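Local coordinates for endo alpha-1,4 polygalactosaminidase (Neosartorya fumigata, PDB 6OJ1), which hydrolyses alpha-1,4 linkages within galactosamine polymers, an endo-acting cleavage that disrupts microbial biofilms, at residues A[117-121]-A[155-161]; A[85-89]-A[130-134]. The contacts are given in a common frame with arbitrary orientation. Residue numbers count along the deposited sequence, not the author numbering.

Contact 1 (A[117-121]-A[155-161]). With NAG (2-acetamido-2-deoxy-beta-D-glucopyranose), chain C.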
# COMPACT_ATOMS: atom_id res chain seq x y z
N LYS A 117 -3.14 3.20 16.15
CA LYS A 117 -3.47 4.60 16.36
C LYS A 117 -2.96 5.47 15.22
O LYS A 117 -1.91 5.20 14.64
CB LYS A 117 -2.87 5.12 17.68
CG LYS A 117 -3.39 4.46 18.93
CD LYS A 117 -2.78 5.11 20.17
CE LYS A 117 -3.18 4.37 21.44
NZ LYS A 117 -4.62 4.58 21.76
N TRP A 118 -3.69 6.55 14.93
CA TRP A 118 -3.25 7.52 13.94
C TRP A 118 -1.97 8.21 14.40
O TRP A 118 -1.79 8.49 15.58
CB TRP A 118 -4.37 8.54 13.68
CG TRP A 118 -5.54 7.93 12.95
CD1 TRP A 118 -6.77 7.62 13.46
CD2 TRP A 118 -5.55 7.51 11.58
NE1 TRP A 118 -7.56 7.05 12.48
CE2 TRP A 118 -6.83 6.97 11.32
CE3 TRP A 118 -4.61 7.54 10.54
CZ2 TRP A 118 -7.20 6.48 10.06
CZ3 TRP A 118 -4.97 7.05 9.29
CH2 TRP A 118 -6.25 6.52 9.07
N LEU A 119 -1.08 8.50 13.45
CA LEU A 119 0.17 9.20 13.74
C LEU A 119 0.08 10.67 13.37
O LEU A 119 -0.58 11.04 12.40
CB LEU A 119 1.34 8.58 12.98
CG LEU A 119 1.68 7.16 13.41
CD1 LEU A 119 2.77 6.61 12.49
CD2 LEU A 119 2.10 7.17 14.88
N ASN A 120 0.80 11.50 14.12
CA ASN A 120 1.06 12.86 13.66
C ASN A 120 2.16 12.77 12.61
O ASN A 120 3.35 12.76 12.91
CB ASN A 120 1.45 13.77 14.81
CG ASN A 120 1.65 15.20 14.36
OD1 ASN A 120 1.56 15.51 13.17
ND2 ASN A 120 1.91 16.08 15.30
N ILE A 121 1.74 12.71 11.34
CA ILE A 121 2.69 12.52 10.26
C ILE A 121 3.55 13.75 10.01
O ILE A 121 4.52 13.68 9.24
CB ILE A 121 1.94 12.10 8.97
CG1 ILE A 121 0.89 13.15 8.58
CG2 ILE A 121 1.34 10.69 9.16
CD1 ILE A 121 0.12 12.80 7.28
N ASN A 155 -10.46 10.64 8.35
CA ASN A 155 -10.82 9.76 9.45
C ASN A 155 -10.79 10.54 10.76
O ASN A 155 -10.24 11.64 10.84
CB ASN A 155 -9.87 8.58 9.54
CG ASN A 155 -10.04 7.62 8.38
OD1 ASN A 155 -10.96 6.81 8.37
ND2 ASN A 155 -9.15 7.71 7.40
N ASP A 156 -11.36 9.94 11.80
CA ASP A 156 -11.35 10.52 13.14
C ASP A 156 -9.96 10.27 13.73
O ASP A 156 -9.71 9.29 14.42
CB ASP A 156 -12.47 9.92 13.99
CG ASP A 156 -12.49 10.45 15.42
OD1 ASP A 156 -11.70 11.35 15.75
OD2 ASP A 156 -13.30 9.93 16.22
N ASN A 157 -9.03 11.17 13.41
CA ASN A 157 -7.63 10.97 13.76
C ASN A 157 -7.25 11.63 15.07
O ASN A 157 -6.23 11.25 15.67
CB ASN A 157 -6.72 11.49 12.63
CG ASN A 157 -6.94 12.97 12.33
OD1 ASN A 157 -6.33 13.83 12.95
ND2 ASN A 157 -7.82 13.27 11.37
N GLY A 158 -8.04 12.60 15.52
CA GLY A 158 -7.77 13.28 16.77
C GLY A 158 -6.56 14.18 16.75
O GLY A 158 -6.12 14.62 17.82
N LEU A 159 -5.98 14.45 15.57
CA LEU A 159 -4.79 15.29 15.47
C LEU A 159 -4.96 16.44 14.49
O LEU A 159 -3.96 17.06 14.11
CB LEU A 159 -3.58 14.46 15.02
CG LEU A 159 -3.22 13.28 15.92
CD1 LEU A 159 -2.29 12.32 15.18
CD2 LEU A 159 -2.58 13.79 17.20
N ASP A 160 -6.19 16.72 14.06
CA ASP A 160 -6.48 17.75 13.06
C ASP A 160 -5.60 17.60 11.81
O ASP A 160 -5.13 18.58 11.23
CB ASP A 160 -6.35 19.16 13.66
CG ASP A 160 -7.48 19.49 14.62
OD1 ASP A 160 -8.54 18.82 14.58
OD2 ASP A 160 -7.33 20.45 15.41
N LEU A 161 -5.40 16.35 11.40
CA LEU A 161 -4.68 16.08 10.16
C LEU A 161 -5.44 16.60 8.95
O LEU A 161 -6.67 16.52 8.87
CB LEU A 161 -4.44 14.57 10.01
CG LEU A 161 -3.48 13.92 10.99
CD1 LEU A 161 -3.41 12.43 10.68
CD2 LEU A 161 -2.08 14.56 10.95
C1 NAG C . 2.12 17.46 14.91
C2 NAG C . 1.51 18.41 15.94
C3 NAG C . 1.77 19.86 15.53
C4 NAG C . 3.26 20.10 15.28
C5 NAG C . 3.85 19.04 14.35
C6 NAG C . 5.37 19.09 14.31
C7 NAG C . -0.49 17.89 17.26
C8 NAG C . -1.98 17.68 17.23
N2 NAG C . 0.09 18.17 16.09
O3 NAG C . 1.31 20.70 16.58
O4 NAG C . 3.39 21.36 14.62
O5 NAG C . 3.51 17.72 14.80
O6 NAG C . 5.95 18.66 15.54
O7 NAG C . 0.15 17.80 18.30
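Trp118 and Asn157 set the geometry here: their CA atoms lie 5.6 Å apart, and the CB of Asn157 sits over the indole face, 4.1 Å from the five-membered ring centroid and 25° off its normal, a CH-pi contact. With chi1 m and chi2 at 107°, the indole extends along the loop as far as Asn155, where Trp118 CZ2 comes to 3.4 Å from Asn155 CB; Trp118 CD1 is 3.5 Å from Asp156 O. The p rotamer of Asn157 turns its amide away from the indole and back into its own loop. Asn157 OD1 accepts hydrogen bonds from Leu159 N (2.7 Å, an Asx turn) and Leu161 N (3.1 Å), while Asn157 ND2 donates to Asn155 O (3.0 Å). The loop is thus braced internally, and it meets 117-121 by van der Waals contact, burying 376 Å² in total. Leu159 and Leu161, both mt, point toward the strand end. Leu159 CD1 lies 3.4 Å from both Leu119 C and Asn120 N; Leu161 CD1 approaches Leu119 O at 3.6 Å, and Leu161 CD2 meets CG1 of pt Ile121 at 4.1 Å. Asn120, with chi1 t, carries an N-linked glycan (Asn120 ND2 to NAG C1, 1.4 Å), its OD1 accepting from Ser122 N; the NAG acetamide C8 comes 3.7 Å from Leu159 O. The contact joins the loop between barrel strand 144-148 and helix 163-179 to a small antiparallel sheet inserted after strand 81-87, an elaboration of the beta-to-alpha loops of a (beta/alpha)-barrel.

Contact 2 (A[85-89]-A[130-134])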
# COMPACT_ATOMS: atom_id res chain seq x y z
N TYR A 85 5.30 -3.53 2.04
CA TYR A 85 4.24 -2.82 2.74
C TYR A 85 4.70 -2.39 4.13
O TYR A 85 5.32 -3.17 4.86
CB TYR A 85 3.01 -3.74 2.85
CG TYR A 85 1.98 -3.24 3.85
CD1 TYR A 85 2.08 -3.58 5.20
CD2 TYR A 85 0.95 -2.41 3.45
CE1 TYR A 85 1.16 -3.08 6.14
CE2 TYR A 85 0.02 -1.93 4.36
CZ TYR A 85 0.13 -2.27 5.71
OH TYR A 85 -0.77 -1.77 6.63
N PHE A 86 4.34 -1.17 4.53
CA PHE A 86 4.43 -0.81 5.94
C PHE A 86 3.43 0.32 6.18
O PHE A 86 2.94 0.94 5.23
CB PHE A 86 5.85 -0.38 6.34
CG PHE A 86 6.28 0.97 5.75
CD1 PHE A 86 6.86 1.03 4.49
CD2 PHE A 86 6.15 2.14 6.49
CE1 PHE A 86 7.27 2.26 3.96
CE2 PHE A 86 6.55 3.36 5.97
CZ PHE A 86 7.12 3.43 4.71
N SER A 87 3.08 0.52 7.43
CA SER A 87 2.15 1.59 7.77
C SER A 87 2.93 2.86 8.05
O SER A 87 3.72 2.90 9.00
CB SER A 87 1.28 1.24 8.98
OG SER A 87 0.36 2.30 9.21
N ALA A 88 2.70 3.89 7.24
CA ALA A 88 3.37 5.16 7.47
C ALA A 88 2.52 6.11 8.32
O ALA A 88 3.07 7.00 8.96
CB ALA A 88 3.71 5.81 6.13
N GLY A 89 1.21 5.90 8.38
CA GLY A 89 0.35 6.83 9.09
C GLY A 89 -0.31 6.28 10.33
O GLY A 89 -1.08 7.00 10.97
N MET A 130 9.96 6.69 9.97
CA MET A 130 9.68 6.22 8.62
C MET A 130 10.94 6.17 7.77
O MET A 130 11.07 5.29 6.91
CB MET A 130 8.61 7.09 7.94
CG MET A 130 7.28 7.06 8.70
SD MET A 130 6.76 5.38 9.16
CE MET A 130 5.70 5.71 10.58
N LEU A 131 11.88 7.10 7.99
CA LEU A 131 13.17 6.99 7.31
C LEU A 131 13.91 5.73 7.74
O LEU A 131 14.54 5.07 6.91
CB LEU A 131 14.04 8.21 7.58
CG LEU A 131 13.57 9.54 7.00
CD1 LEU A 131 14.53 10.63 7.41
CD2 LEU A 131 13.47 9.43 5.48
N ASP A 132 13.86 5.41 9.04
CA ASP A 132 14.46 4.15 9.51
C ASP A 132 13.81 2.94 8.83
O ASP A 132 14.50 1.97 8.48
CB ASP A 132 14.33 4.02 11.03
CG ASP A 132 15.13 5.05 11.81
OD1 ASP A 132 15.94 5.80 11.23
OD2 ASP A 132 14.92 5.11 13.05
N ARG A 133 12.49 2.97 8.66
CA ARG A 133 11.80 1.86 8.02
C ARG A 133 12.15 1.78 6.54
O ARG A 133 12.31 0.68 6.00
CB ARG A 133 10.28 1.99 8.21
CG ARG A 133 9.83 1.67 9.65
CD ARG A 133 8.33 1.93 9.87
NE ARG A 133 7.92 1.56 11.22
CZ ARG A 133 6.66 1.51 11.64
NH1 ARG A 133 5.66 1.84 10.82
NH2 ARG A 133 6.39 1.14 12.89
N LEU A 134 12.32 2.94 5.88
CA LEU A 134 12.77 2.93 4.48
C LEU A 134 14.19 2.40 4.36
O LEU A 134 14.51 1.71 3.38
CB LEU A 134 12.67 4.34 3.88
CG LEU A 134 11.23 4.85 3.69
CD1 LEU A 134 11.25 6.33 3.25
CD2 LEU A 134 10.43 4.01 2.70
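In this (beta/alpha)-barrel, strand 81-87 and helix 124-140 form the first two elements of a beta-alpha-beta crossover completed by the neighbouring parallel strand 144-148. The local axes run nearly antiparallel, at 168°, and approach to 10.4 Å, so side chains must fill the gap. Phe86 has the largest share, 75 Å² of the 258 Å² buried in all, followed by Met130 (54 Å²) and Arg133 (51 Å²). The CA-to-CB bond of Phe86 points toward the helix, and chi1 p places the ring against Met130, Arg133 and Leu134. Met130 SD meets the ring at the edge, 5.1 Å from the centroid and 77° off the normal, a Met-aromatic contact whose closest approach is Phe86 CE2 to Met130 SD at 3.8 Å. Arg133, one turn on, lays its CB over one ring face and brings CD to 4.0 Å from Phe86 CD2; Leu134 CD2 is 3.8 Å from Phe86 CE1. The extended Arg133 side chain (mtt, chi4 -170°) then passes the ring, and its NE forms a salt bridge with Asp97 OD2. Its NH1 lies 2.9 Å from Ser87 O, but the angle is too poor for a hydrogen bond. Ala88 O, buried without a polar partner in the model, faces Met130 CE at 3.3 Å.

In the fold
The four segments alternate along the chain (85-89, 117-121, 130-134, 155-161), so the two contacts interlock, with centres 16 Å apart. Leu119 joins them directly: its N probably hydrogen-bonds to Gly89 O at 2.9 Å, while Leu119 CD1 packs 3.6 Å from both Met130 CE and Ala88 O. Contact 2 lies deeper, its centre about 11 Å from the centre of the chain against 18 Å for contact 1, which reaches the glycosylated surface. A bound potassium ion lies about 8 Å from the side chain of Trp118, and Ser87 in contact 2 has a potassium ion about 9 Å from its side chain. Barrels of this kind generally place catalysis at the C-terminal strand ends, where strand 81-87 finishes in contact 2.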